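Local coordinates for poly-beta-1,6-N-acetyl-D-glucosamine N-deacetylase (Aggregatibacter actinomycetemcomitans, PDB 4U10), which probably removes acetyl groups from poly-beta-1,6-N-acetyl-D-glucosamine by metal-dependent hydrolysis of the amide bond, this chain being the piece with the polysaccharide deacetylase domain, at residues A8-V12 and L34-F38; D75-Y81 and N122-T126; P203-W208 and G225-A231. One frame throughout, in Å; residues are numbered along the deposited sequence.

Contact 1: A8-V12 and L34-F38; sequences AYHSV and LISHF. With ZN (zinc ion), chain D.
A8 and Y9 are extended, at the end of the first part of strand 3-13. The partner L34-F38 is one turn of helix 31-42, with F38 N bonded to L34 O at 2.9 Å. Y9 points toward this helix (chi1 m, -71°). Its OH lies 2.8 Å from H37 ND1 in a hydrogen bond; either group could be the donor. H37 reaches it with chi1 m and chi2 170°, and its NE2 is held by T254 O. L34 has chi1 t and chi2 p, which sets CD1 over one face of the Y9 ring, 3.9 Å from the centroid, as a CH-pi contact. This is strand-to-helix packing in the deacetylase fold, between strand 3-13 of the main sheet and helix 31-42. At H10 (phi -123°, psi -115°) the strand breaks, and the side chain turns from the helix to the metal site. H10 NE2 binds zinc at 2.1 Å, beside water 1 at 2.0 Å from the metal; D74 binds the same ion. S11 OG hydrogen-bonds T79 OG1. V12 faces the helix again (chi1 t), placing its CG1 4.1 Å from L34 CB. The CA atoms of V12 and L34 are 7.5 Å apart, the nearest pair.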
ATOM      1  N   ALA A   8      -6.420   5.169   1.444  1.00 13.82           N
ATOM      2  CA  ALA A   8      -5.628   3.958   1.789  1.00 13.02           C
ATOM      3  C   ALA A   8      -6.463   2.908   2.517  1.00 12.97           C
ATOM      4  O   ALA A   8      -6.833   3.098   3.690  1.00 13.91           O
ATOM      5  CB  ALA A   8      -4.414   4.352   2.652  1.00 13.89           C
ATOM      6  N   TYR A   9      -6.668   1.762   1.888  1.00 13.54           N
ATOM      7  CA  TYR A   9      -7.436   0.661   2.420  1.00 14.09           C
ATOM      8  C   TYR A   9      -6.503  -0.509   2.719  1.00 14.79           C
ATOM      9  O   TYR A   9      -5.401  -0.520   2.235  1.00 17.14           O
ATOM     10  CB  TYR A   9      -8.456   0.131   1.402  1.00 14.70           C
ATOM     11  CG  TYR A   9      -9.641   1.071   1.144  1.00 15.17           C
ATOM     12  CD1 TYR A   9     -10.800   1.005   1.912  1.00 15.07           C
ATOM     13  CD2 TYR A   9      -9.603   1.978   0.087  1.00 16.03           C
ATOM     14  CE1 TYR A   9     -11.857   1.897   1.663  1.00 16.52           C
ATOM     15  CE2 TYR A   9     -10.678   2.837  -0.194  1.00 14.81           C
ATOM     16  CZ  TYR A   9     -11.766   2.816   0.570  1.00 14.47           C
ATOM     17  OH  TYR A   9     -12.802   3.720   0.281  1.00 17.69           O
ATOM     18  N   HIS A  10      -6.947  -1.460   3.538  1.00 14.57           N
ATOM     19  CA  HIS A  10      -6.194  -2.696   3.795  1.00 15.61           C
ATOM     20  C   HIS A  10      -7.100  -3.860   3.431  1.00 14.68           C
ATOM     21  O   HIS A  10      -7.469  -4.015   2.228  1.00 15.75           O
ATOM     22  CB  HIS A  10      -5.687  -2.690   5.248  1.00 15.55           C
ATOM     23  CG  HIS A  10      -4.658  -1.638   5.468  1.00 15.39           C
ATOM     24  ND1 HIS A  10      -4.987  -0.311   5.635  1.00 16.01           N
ATOM     25  CD2 HIS A  10      -3.316  -1.689   5.416  1.00 15.12           C
ATOM     26  CE1 HIS A  10      -3.894   0.413   5.720  1.00 15.82           C
ATOM     27  NE2 HIS A  10      -2.859  -0.401   5.603  1.00 16.95           N
ATOM     28  N   SER A  11      -7.486  -4.666   4.403  1.00 13.98           N
ATOM     29  CA  SER A  11      -8.374  -5.763   4.078  1.00 15.59           C
ATOM     30  C   SER A  11      -9.828  -5.308   4.074  1.00 15.61           C
ATOM     31  O   SER A  11     -10.216  -4.380   4.826  1.00 16.54           O
ATOM     32  CB  SER A  11      -8.183  -6.932   5.007  1.00 15.35           C
ATOM     33  OG  SER A  11      -8.681  -8.047   4.406  1.00 16.60           O
ATOM     34  N   VAL A  12     -10.608  -6.011   3.249  1.00 15.46           N
ATOM     35  CA  VAL A  12     -12.049  -5.819   3.034  1.00 15.71           C
ATOM     36  C   VAL A  12     -12.697  -7.221   2.993  1.00 16.15           C
ATOM     37  O   VAL A  12     -12.290  -8.087   2.248  1.00 17.24           O
ATOM     38  CB  VAL A  12     -12.410  -5.020   1.771  1.00 14.79           C
ATOM     39  CG1 VAL A  12     -13.929  -4.802   1.686  1.00 15.98           C
ATOM     40  CG2 VAL A  12     -11.753  -3.648   1.764  1.00 14.02           C
ATOM     41  N   LEU A  34     -17.128  -0.393   1.911  1.00 17.83           N
ATOM     42  CA  LEU A  34     -16.290  -0.098   0.742  1.00 17.86           C
ATOM     43  C   LEU A  34     -17.227   0.387  -0.404  1.00 17.39           C
ATOM     44  O   LEU A  34     -17.003   1.441  -1.040  1.00 19.43           O
ATOM     45  CB  LEU A  34     -15.520  -1.353   0.280  1.00 17.73           C
ATOM     46  CG  LEU A  34     -14.699  -1.195  -1.013  1.00 18.29           C
ATOM     47  CD1 LEU A  34     -13.554  -0.202  -0.774  1.00 18.25           C
ATOM     48  CD2 LEU A  34     -14.133  -2.470  -1.659  1.00 17.69           C
ATOM     49  N   ILE A  35     -18.271  -0.371  -0.644  1.00 18.22           N
ATOM     50  CA  ILE A  35     -19.308  -0.003  -1.713  1.00 18.66           C
ATOM     51  C   ILE A  35     -19.900   1.354  -1.456  1.00 19.53           C
ATOM     52  O   ILE A  35     -20.144   2.161  -2.389  1.00 19.50           O
ATOM     53  CB  ILE A  35     -20.359  -1.129  -1.821  1.00 18.38           C
ATOM     54  CG1 ILE A  35     -19.685  -2.347  -2.461  1.00 19.15           C
ATOM     55  CG2 ILE A  35     -21.630  -0.700  -2.594  1.00 18.64           C
ATOM     56  CD1 ILE A  35     -20.445  -3.683  -2.369  1.00 19.59           C
ATOM     57  N   SER A  36     -20.053   1.677  -0.161  1.00 19.05           N
ATOM     58  CA  SER A  36     -20.652   2.938   0.223  1.00 19.22           C
ATOM     59  C   SER A  36     -19.735   4.087  -0.112  1.00 21.42           C
ATOM     60  O   SER A  36     -20.181   5.180  -0.574  1.00 20.69           O
ATOM     61  CB  SER A  36     -21.084   2.947   1.716  1.00 20.86           C
ATOM     62  OG  SER A  36     -20.049   3.321   2.569  1.00 21.97           O
ATOM     63  N   HIS A  37     -18.443   3.870   0.123  1.00 19.58           N
ATOM     64  CA  HIS A  37     -17.473   4.823  -0.287  1.00 20.92           C
ATOM     65  C   HIS A  37     -17.471   4.960  -1.843  1.00 19.58           C
ATOM     66  O   HIS A  37     -17.406   6.052  -2.340  1.00 22.16           O
ATOM     67  CB  HIS A  37     -16.078   4.432   0.186  1.00 22.01           C
ATOM     68  CG  HIS A  37     -15.907   4.480   1.657  1.00 21.50           C
ATOM     69  ND1 HIS A  37     -14.798   3.970   2.280  1.00 23.59           N
ATOM     70  CD2 HIS A  37     -16.715   4.924   2.640  1.00 24.66           C
ATOM     71  CE1 HIS A  37     -14.894   4.152   3.580  1.00 24.33           C
ATOM     72  NE2 HIS A  37     -16.053   4.723   3.830  1.00 26.07           N
ATOM     73  N   PHE A  38     -17.482   3.845  -2.553  1.00 18.83           N
ATOM     74  CA  PHE A  38     -17.411   3.826  -4.048  1.00 19.14           C
ATOM     75  C   PHE A  38     -18.592   4.518  -4.662  1.00 20.65           C
ATOM     76  O   PHE A  38     -18.461   5.248  -5.639  1.00 22.61           O
ATOM     77  CB  PHE A  38     -17.369   2.392  -4.563  1.00 18.25           C
ATOM     78  CG  PHE A  38     -16.023   1.754  -4.446  1.00 19.24           C
ATOM     79  CD1 PHE A  38     -15.019   2.336  -3.680  1.00 20.10           C
ATOM     80  CD2 PHE A  38     -15.784   0.546  -5.048  1.00 19.06           C
ATOM     81  CE1 PHE A  38     -13.768   1.720  -3.555  1.00 21.13           C
ATOM     82  CE2 PHE A  38     -14.553  -0.061  -4.919  1.00 20.74           C
ATOM     83  CZ  PHE A  38     -13.537   0.536  -4.195  1.00 19.00           C
TER
HETATM   84 ZN    ZN D 402      -0.875   0.249   5.073  1.00 14.71          ZN
HETATM   85  O   HOH W   1       0.568  -0.915   5.827  1.00  6.17           O

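Contact 2: D75-Y81 and N122-T126. With ZN (zinc ion), chain C.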
ATOM      1  N   ASP A  75      -0.979  -4.545   1.490  1.00 15.21           N
ATOM      2  CA  ASP A  75      -0.383  -5.645   2.246  1.00 16.46           C
ATOM      3  C   ASP A  75      -0.314  -6.971   1.507  1.00 16.30           C
ATOM      4  O   ASP A  75       0.573  -7.742   1.781  1.00 16.99           O
ATOM      5  CB  ASP A  75      -1.033  -5.907   3.611  1.00 16.60           C
ATOM      6  CG  ASP A  75      -0.708  -4.876   4.603  1.00 17.52           C
ATOM      7  OD1 ASP A  75      -0.135  -3.828   4.275  1.00 17.31           O
ATOM      8  OD2 ASP A  75      -1.009  -5.144   5.775  1.00 21.02           O
ATOM      9  N   GLY A  76      -1.194  -7.192   0.541  1.00 16.96           N
ATOM     10  CA  GLY A  76      -1.246  -8.475  -0.166  1.00 17.52           C
ATOM     11  C   GLY A  76      -2.277  -9.430   0.330  1.00 17.71           C
ATOM     12  O   GLY A  76      -2.199 -10.610  -0.015  1.00 18.98           O
ATOM     13  N   TYR A  77      -3.257  -8.969   1.116  1.00 18.34           N
ATOM     14  CA  TYR A  77      -4.334  -9.934   1.586  1.00 18.69           C
ATOM     15  C   TYR A  77      -5.099 -10.556   0.447  1.00 17.80           C
ATOM     16  O   TYR A  77      -5.437  -9.852  -0.495  1.00 16.13           O
ATOM     17  CB  TYR A  77      -5.321  -9.294   2.556  1.00 18.45           C
ATOM     18  CG  TYR A  77      -4.713  -8.705   3.807  1.00 18.43           C
ATOM     19  CD1 TYR A  77      -4.050  -9.493   4.760  1.00 18.26           C
ATOM     20  CD2 TYR A  77      -4.773  -7.341   4.028  1.00 17.71           C
ATOM     21  CE1 TYR A  77      -3.502  -8.901   5.904  1.00 18.21           C
ATOM     22  CE2 TYR A  77      -4.249  -6.794   5.129  1.00 17.17           C
ATOM     23  CZ  TYR A  77      -3.608  -7.565   6.071  1.00 17.21           C
ATOM     24  OH  TYR A  77      -3.109  -6.888   7.195  1.00 18.99           O
ATOM     25  N   ALA A  78      -5.392 -11.874   0.555  1.00 16.87           N
ATOM     26  CA  ALA A  78      -6.184 -12.599  -0.406  1.00 16.46           C
ATOM     27  C   ALA A  78      -7.537 -11.881  -0.694  1.00 15.95           C
ATOM     28  O   ALA A  78      -8.085 -11.972  -1.785  1.00 17.06           O
ATOM     29  CB  ALA A  78      -6.399 -14.054   0.033  1.00 16.54           C
ATOM     30  N   THR A  79      -8.011 -11.090   0.228  1.00 17.43           N
ATOM     31  CA  THR A  79      -9.233 -10.309   0.011  1.00 17.21           C
ATOM     32  C   THR A  79      -9.159  -9.348  -1.149  1.00 16.09           C
ATOM     33  O   THR A  79     -10.191  -8.967  -1.655  1.00 16.88           O
ATOM     34  CB  THR A  79      -9.668  -9.511   1.258  1.00 16.54           C
ATOM     35  OG1 THR A  79      -8.617  -8.624   1.716  1.00 17.54           O
ATOM     36  CG2 THR A  79     -10.130 -10.511   2.328  1.00 17.98           C
HETATM   37  N   MSE A  80      -7.959  -8.902  -1.498  1.00 15.94           N
HETATM   38  CA  MSE A  80      -7.748  -8.096  -2.709  1.00 15.04           C
HETATM   39  C   MSE A  80      -8.321  -8.790  -3.901  1.00 14.38           C
HETATM   40  O   MSE A  80      -9.062  -8.208  -4.723  1.00 14.51           O
HETATM   41  CB  MSE A  80      -6.282  -7.699  -2.883  1.00 14.50           C
HETATM   42  CG  MSE A  80      -6.089  -6.857  -4.144  1.00 12.84           C
HETATM   43 SE   MSE A  80      -6.757  -5.048  -3.839  1.00 15.45          SE
HETATM   44  CE  MSE A  80      -7.034  -4.588  -5.725  1.00 13.77           C
ATOM     45  N   TYR A  81      -7.983 -10.053  -4.058  1.00 14.55           N
ATOM     46  CA  TYR A  81      -8.502 -10.776  -5.199  1.00 15.04           C
ATOM     47  C   TYR A  81      -9.927 -11.256  -5.028  1.00 16.20           C
ATOM     48  O   TYR A  81     -10.688 -11.242  -6.009  1.00 16.93           O
ATOM     49  CB  TYR A  81      -7.616 -11.974  -5.468  1.00 16.34           C
ATOM     50  CG  TYR A  81      -7.961 -12.789  -6.707  1.00 18.44           C
ATOM     51  CD1 TYR A  81      -7.518 -12.401  -7.968  1.00 19.48           C
ATOM     52  CD2 TYR A  81      -8.640 -13.993  -6.599  1.00 19.34           C
ATOM     53  CE1 TYR A  81      -7.810 -13.157  -9.094  1.00 20.50           C
ATOM     54  CE2 TYR A  81      -8.920 -14.761  -7.729  1.00 20.83           C
ATOM     55  CZ  TYR A  81      -8.518 -14.336  -8.963  1.00 21.57           C
ATOM     56  OH  TYR A  81      -8.761 -15.104 -10.081  1.00 22.96           O
ATOM     57  N   ASN A 122      -2.299 -18.584   2.726  1.00 29.41           N
ATOM     58  CA  ASN A 122      -3.475 -18.019   2.007  1.00 28.59           C
ATOM     59  C   ASN A 122      -4.199 -16.958   2.683  1.00 28.37           C
ATOM     60  O   ASN A 122      -5.233 -16.504   2.216  1.00 33.20           O
ATOM     61  CB  ASN A 122      -4.455 -19.047   1.668  1.00 32.85           C
ATOM     62  CG  ASN A 122      -3.849 -20.102   0.840  1.00 32.15           C
ATOM     63  OD1 ASN A 122      -3.430 -19.840  -0.305  1.00 34.08           O
ATOM     64  ND2 ASN A 122      -3.786 -21.295   1.387  1.00 28.97           N
ATOM     65  N   VAL A 123      -3.606 -16.439   3.727  1.00 26.09           N
ATOM     66  CA  VAL A 123      -3.957 -15.108   4.081  1.00 23.77           C
ATOM     67  C   VAL A 123      -3.645 -14.155   2.907  1.00 23.69           C
ATOM     68  O   VAL A 123      -4.348 -13.135   2.776  1.00 23.62           O
ATOM     69  CB  VAL A 123      -3.261 -14.685   5.369  1.00 24.11           C
ATOM     70  CG1 VAL A 123      -3.601 -13.225   5.687  1.00 23.96           C
ATOM     71  CG2 VAL A 123      -3.728 -15.605   6.496  1.00 23.98           C
ATOM     72  N   PHE A 124      -2.664 -14.501   2.063  1.00 19.91           N
ATOM     73  CA  PHE A 124      -2.211 -13.603   0.997  1.00 20.34           C
ATOM     74  C   PHE A 124      -2.429 -14.104  -0.390  1.00 19.93           C
ATOM     75  O   PHE A 124      -2.506 -15.318  -0.628  1.00 19.52           O
ATOM     76  CB  PHE A 124      -0.736 -13.241   1.213  1.00 20.52           C
ATOM     77  CG  PHE A 124      -0.476 -12.677   2.575  1.00 21.13           C
ATOM     78  CD1 PHE A 124      -0.846 -11.409   2.882  1.00 23.18           C
ATOM     79  CD2 PHE A 124       0.030 -13.477   3.607  1.00 23.64           C
ATOM     80  CE1 PHE A 124      -0.675 -10.905   4.171  1.00 24.05           C
ATOM     81  CE2 PHE A 124       0.212 -12.978   4.893  1.00 21.14           C
ATOM     82  CZ  PHE A 124      -0.137 -11.701   5.176  1.00 22.66           C
ATOM     83  N   VAL A 125      -2.473 -13.178  -1.329  1.00 18.26           N
ATOM     84  CA  VAL A 125      -2.600 -13.519  -2.749  1.00 19.12           C
ATOM     85  C   VAL A 125      -1.448 -14.415  -3.264  1.00 19.72           C
ATOM     86  O   VAL A 125      -0.398 -14.457  -2.667  1.00 19.75           O
ATOM     87  CB  VAL A 125      -2.722 -12.275  -3.684  1.00 18.71           C
ATOM     88  CG1 VAL A 125      -4.027 -11.499  -3.465  1.00 19.46           C
ATOM     89  CG2 VAL A 125      -1.521 -11.359  -3.588  1.00 18.25           C
ATOM     90  N   THR A 126      -1.682 -15.089  -4.378  1.00 18.30           N
ATOM     91  CA  THR A 126      -0.634 -15.742  -5.185  1.00 20.64           C
ATOM     92  C   THR A 126      -0.253 -14.794  -6.333  1.00 19.80           C
ATOM     93  O   THR A 126      -1.014 -13.932  -6.704  1.00 18.47           O
ATOM     94  CB  THR A 126      -1.139 -17.089  -5.758  1.00 23.48           C
ATOM     95  OG1 THR A 126      -2.174 -16.885  -6.724  1.00 26.41           O
ATOM     96  CG2 THR A 126      -1.698 -18.007  -4.694  1.00 25.72           C
TER
HETATM   97 ZN    ZN C 401       1.000  -2.641   5.228  1.00 14.83          ZN
HETATM   98  O   HOH W   1       0.568  -0.915   5.827  1.00  6.17           O
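The apolar centre is formed by Y77, V123, F124 and V125. It lies beside the metal site of the polysaccharide deacetylase (NodB) domain, where the end of strand 68-75 carries the zinc ligand D75. The Y77 and F124 rings are nearly parallel (18°) but slid apart, with centroids 5.7 Å from each other. They meet at Y77 CD1 and F124 CE1, 3.7 Å apart. V123 CG1 lies at the edge of the Y77 ring, 3.9 Å from CD1. V125 CG1 packs 3.7 Å from Y77 O and 4.1 Å from Y81 CB. W103 extends the cluster past F124, and F25 does so past Y77.

The backbones meet around this centre in a single beta bridge. Y77 and F124 are the bridged pair, with CA atoms 4.3 Å apart. V125 N donates to G76 O at 2.9 Å, and A78 N donates to V123 O at 2.8 Å. G76 has a positive phi of 98°. A side chain there would press against the carbonyl of D75, and its CB would come 3.8 Å from F124 CD1. Beyond the bridge each segment enters a helix. M80 N hydrogen-bonds Y77 O at 2.9 Å, leading into helix 79-91, and the T126 side chain N-caps helix 127-135.

At the polar edge, Y81 OH hydrogen-bonds E132 of that helix. D75 ends the contact on the metal side. H144 and H149 share its zinc, completing an Asp-His-His set as in related deacetylases. D75 OD1 is 1.9 Å from the ion, and water 1 also lies 1.9 Å from it.

Contact 3: P203-W208 and G225-A231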
ATOM      1  N   PRO A 203       7.967  -2.012 -10.053  1.00 20.28           N
ATOM      2  CA  PRO A 203       7.100  -1.057  -9.433  1.00 17.78           C
ATOM      3  C   PRO A 203       7.654   0.374  -9.489  1.00 17.13           C
ATOM      4  O   PRO A 203       8.866   0.578  -9.390  1.00 14.59           O
ATOM      5  CB  PRO A 203       7.073  -1.532  -7.939  1.00 19.77           C
ATOM      6  CG  PRO A 203       8.381  -2.264  -7.757  1.00 18.75           C
ATOM      7  CD  PRO A 203       8.637  -2.893  -9.093  1.00 20.08           C
ATOM      8  N   ARG A 204       6.774   1.370  -9.496  1.00 15.93           N
ATOM      9  CA  ARG A 204       7.219   2.753  -9.523  1.00 16.16           C
ATOM     10  C   ARG A 204       6.621   3.573  -8.382  1.00 15.61           C
ATOM     11  O   ARG A 204       6.671   4.811  -8.361  1.00 18.89           O
ATOM     12  CB  ARG A 204       6.894   3.365 -10.886  1.00 18.14           C
ATOM     13  CG  ARG A 204       5.500   3.125 -11.323  1.00 18.11           C
ATOM     14  CD  ARG A 204       5.219   3.644 -12.756  1.00 19.34           C
ATOM     15  NE  ARG A 204       3.813   3.369 -13.053  1.00 16.97           N
ATOM     16  CZ  ARG A 204       3.209   3.621 -14.197  1.00 18.27           C
ATOM     17  NH1 ARG A 204       3.903   4.154 -15.194  1.00 17.01           N
ATOM     18  NH2 ARG A 204       1.906   3.343 -14.321  1.00 16.48           N
ATOM     19  N   ILE A 205       6.122   2.877  -7.379  1.00 15.14           N
ATOM     20  CA  ILE A 205       5.638   3.480  -6.171  1.00 14.66           C
ATOM     21  C   ILE A 205       6.155   2.610  -5.032  1.00 13.45           C
ATOM     22  O   ILE A 205       6.086   1.417  -5.099  1.00 11.79           O
ATOM     23  CB  ILE A 205       4.084   3.474  -6.108  1.00 14.09           C
ATOM     24  CG1 ILE A 205       3.432   4.225  -7.268  1.00 14.38           C
ATOM     25  CG2 ILE A 205       3.499   4.012  -4.802  1.00 13.86           C
ATOM     26  CD1 ILE A 205       1.974   3.797  -7.472  1.00 14.45           C
HETATM   27  N   MSE A 206       6.623   3.263  -3.985  1.00 13.02           N
HETATM   28  CA  MSE A 206       6.819   2.608  -2.662  1.00 13.30           C
HETATM   29  C   MSE A 206       5.717   3.023  -1.765  1.00 11.85           C
HETATM   30  O   MSE A 206       5.492   4.236  -1.519  1.00 14.30           O
HETATM   31  CB  MSE A 206       8.217   2.876  -2.146  1.00 13.20           C
HETATM   32  CG  MSE A 206       8.398   2.600  -0.635  1.00 13.09           C
HETATM   33 SE   MSE A 206       8.224   0.655  -0.382  1.00 14.62          SE
HETATM   34  CE  MSE A 206       9.965   0.146  -0.952  1.00 14.25           C
ATOM     35  N   VAL A 207       5.022   2.039  -1.182  1.00 12.08           N
ATOM     36  CA  VAL A 207       4.084   2.357  -0.143  1.00 12.34           C
ATOM     37  C   VAL A 207       4.646   1.980   1.202  1.00 12.79           C
ATOM     38  O   VAL A 207       4.974   0.809   1.447  1.00 12.91           O
ATOM     39  CB  VAL A 207       2.721   1.654  -0.378  1.00 13.58           C
ATOM     40  CG1 VAL A 207       1.727   2.097   0.686  1.00 14.06           C
ATOM     41  CG2 VAL A 207       2.169   1.927  -1.790  1.00 12.52           C
ATOM     42  N   TRP A 208       4.674   2.934   2.137  1.00 12.82           N
ATOM     43  CA  TRP A 208       5.403   2.693   3.407  1.00 12.27           C
ATOM     44  C   TRP A 208       4.531   1.882   4.321  1.00 12.37           C
ATOM     45  O   TRP A 208       3.335   2.234   4.505  1.00 11.83           O
ATOM     46  CB  TRP A 208       5.712   4.028   4.085  1.00 12.32           C
ATOM     47  CG  TRP A 208       6.523   4.955   3.231  1.00 12.03           C
ATOM     48  CD1 TRP A 208       6.169   6.203   2.828  1.00 11.49           C
ATOM     49  CD2 TRP A 208       7.844   4.719   2.714  1.00 11.71           C
ATOM     50  NE1 TRP A 208       7.172   6.733   2.067  1.00 12.35           N
ATOM     51  CE2 TRP A 208       8.202   5.846   1.972  1.00 11.99           C
ATOM     52  CE3 TRP A 208       8.743   3.637   2.766  1.00 11.61           C
ATOM     53  CZ2 TRP A 208       9.408   5.933   1.305  1.00 11.72           C
ATOM     54  CZ3 TRP A 208       9.904   3.737   2.123  1.00 11.26           C
ATOM     55  CH2 TRP A 208      10.246   4.874   1.398  1.00 11.29           C
ATOM     56  N   GLY A 225      13.987   2.894  -8.272  1.00 19.87           N
ATOM     57  CA  GLY A 225      12.980   3.378  -9.208  1.00 21.26           C
ATOM     58  C   GLY A 225      11.679   3.812  -8.595  1.00 25.73           C
ATOM     59  O   GLY A 225      10.687   3.932  -9.301  1.00 25.57           O
HETATM   60  N   MSE A 226      11.652   4.046  -7.279  1.00 23.04           N
HETATM   61  CA  MSE A 226      10.419   4.424  -6.618  1.00 23.08           C
HETATM   62  C   MSE A 226      10.632   5.767  -5.978  1.00 24.28           C
HETATM   63  O   MSE A 226      10.972   5.870  -4.749  1.00 23.81           O
HETATM   64  CB  MSE A 226      10.055   3.314  -5.663  1.00 21.90           C
HETATM   65  CG  MSE A 226       9.966   2.009  -6.436  1.00 22.67           C
HETATM   66 SE   MSE A 226       9.564   0.565  -5.153  1.00 24.58          SE
HETATM   67  CE  MSE A 226      11.175  -0.327  -4.841  1.00 19.58           C
ATOM     68  N   THR A 227      10.464   6.803  -6.809  1.00 21.70           N
ATOM     69  CA  THR A 227      10.579   8.189  -6.386  1.00 24.86           C
ATOM     70  C   THR A 227       9.230   8.688  -5.870  1.00 22.60           C
ATOM     71  O   THR A 227       9.182   9.529  -5.002  1.00 24.36           O
ATOM     72  CB  THR A 227      11.093   9.074  -7.570  1.00 25.94           C
ATOM     73  OG1 THR A 227      12.447   8.740  -7.805  1.00 33.78           O
ATOM     74  CG2 THR A 227      11.049  10.514  -7.236  1.00 27.08           C
ATOM     75  N   HIS A 228       8.137   8.141  -6.408  1.00 21.47           N
ATOM     76  CA  HIS A 228       6.814   8.318  -5.810  1.00 20.96           C
ATOM     77  C   HIS A 228       6.617   7.388  -4.616  1.00 16.57           C
ATOM     78  O   HIS A 228       6.766   6.177  -4.710  1.00 17.13           O
ATOM     79  CB  HIS A 228       5.723   8.121  -6.854  1.00 20.00           C
ATOM     80  CG  HIS A 228       5.811   9.107  -7.966  1.00 21.32           C
ATOM     81  ND1 HIS A 228       5.350  10.405  -7.849  1.00 25.94           N
ATOM     82  CD2 HIS A 228       6.328   9.001  -9.201  1.00 21.24           C
ATOM     83  CE1 HIS A 228       5.621  11.054  -8.967  1.00 24.84           C
ATOM     84  NE2 HIS A 228       6.201  10.215  -9.804  1.00 20.38           N
ATOM     85  N   HIS A 229       6.266   7.966  -3.495  1.00 15.90           N
ATOM     86  CA  HIS A 229       6.025   7.193  -2.291  1.00 15.51           C
ATOM     87  C   HIS A 229       4.713   7.575  -1.625  1.00 15.12           C
ATOM     88  O   HIS A 229       4.355   8.757  -1.500  1.00 17.08           O
ATOM     89  CB  HIS A 229       7.276   7.249  -1.371  1.00 15.28           C
ATOM     90  CG  HIS A 229       7.656   8.615  -0.916  1.00 15.40           C
ATOM     91  ND1 HIS A 229       7.223   9.150   0.274  1.00 15.95           N
ATOM     92  CD2 HIS A 229       8.469   9.543  -1.471  1.00 14.46           C
ATOM     93  CE1 HIS A 229       7.746  10.351   0.440  1.00 15.14           C
ATOM     94  NE2 HIS A 229       8.476  10.624  -0.624  1.00 15.35           N
ATOM     95  N   PHE A 230       3.991   6.575  -1.148  1.00 15.01           N
ATOM     96  CA  PHE A 230       2.692   6.776  -0.507  1.00 13.73           C
ATOM     97  C   PHE A 230       2.844   6.710   1.025  1.00 15.13           C
ATOM     98  O   PHE A 230       3.133   5.643   1.583  1.00 13.30           O
ATOM     99  CB  PHE A 230       1.721   5.669  -0.934  1.00 13.72           C
ATOM    100  CG  PHE A 230       1.111   5.808  -2.340  1.00 13.96           C
ATOM    101  CD1 PHE A 230       1.601   6.660  -3.309  1.00 14.86           C
ATOM    102  CD2 PHE A 230       0.031   4.965  -2.695  1.00 15.37           C
ATOM    103  CE1 PHE A 230       0.998   6.684  -4.607  1.00 15.04           C
ATOM    104  CE2 PHE A 230      -0.558   5.031  -3.923  1.00 13.84           C
ATOM    105  CZ  PHE A 230      -0.074   5.886  -4.857  1.00 14.21           C
ATOM    106  N   ALA A 231       2.536   7.824   1.699  1.00 14.37           N
ATOM    107  CA  ALA A 231       2.461   7.890   3.177  1.00 17.17           C
ATOM    108  C   ALA A 231       0.984   7.859   3.656  1.00 19.20           C
ATOM    109  O   ALA A 231       0.113   7.346   2.958  1.00 18.85           O
ATOM    110  CB  ALA A 231       3.234   9.134   3.665  1.00 18.23           C
TER
HETATM  111  O   HOH W   2       8.716   6.474  -8.956  1.00 27.37           O
HETATM  112  O   HOH W   3       2.003   4.434   3.766  1.00 14.28           O
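Strands 205-207 and 228-230 run parallel, their axes 4.6 Å apart at closest approach and 23° from alignment. With helix 215-222 between them they form a beta-alpha-beta unit of the deacetylase domain. M206 N donates to H228 O at 3.0 Å, F230 N to M206 O at 2.8 Å and W208 N to F230 O at 3.2 Å. M206 therefore pairs with H229, and V207 with F230. Water 3 joins W208 O and F230 O, at 2.7 Å from each. Ahead of strand 228-230, G225 takes a positive phi (96°) as the C-prime residue of the Schellman motif that ends helix 215-222.

I205, V207, H228 and F230 lie on one face of the sheet; M206 and H229 lie on the other. M226, like M206 a selenomethionine, packs its CB 4.0 Å from M206 CB and its SE 4.0 Å from P203 CG. V207 CG2 is 3.8 Å from F230 CD2. I205 CG2 sits over the F230 ring, 3.7 Å from its centroid.

In the fold
The three contacts follow one another along the chain; none nests in or crosses another. Contact 1 closes first, tying the broken first strand to helix 31-42. Contact 2 then closes a loop of 40 residues, joining the end of strand 68-75 and the start of helix 79-91 to the segment before helix 127-135. Contact 3 closes the short helical crossover late in the chain. Contacts 1 and 2 touch: S11 packs on Y77, and water 1 lies on both their zinc ions. Contact 3 lies across the chain's centre from both, with centres about 21 and 20 Å away, yet V207 still approaches zinc-binding D74 and H144.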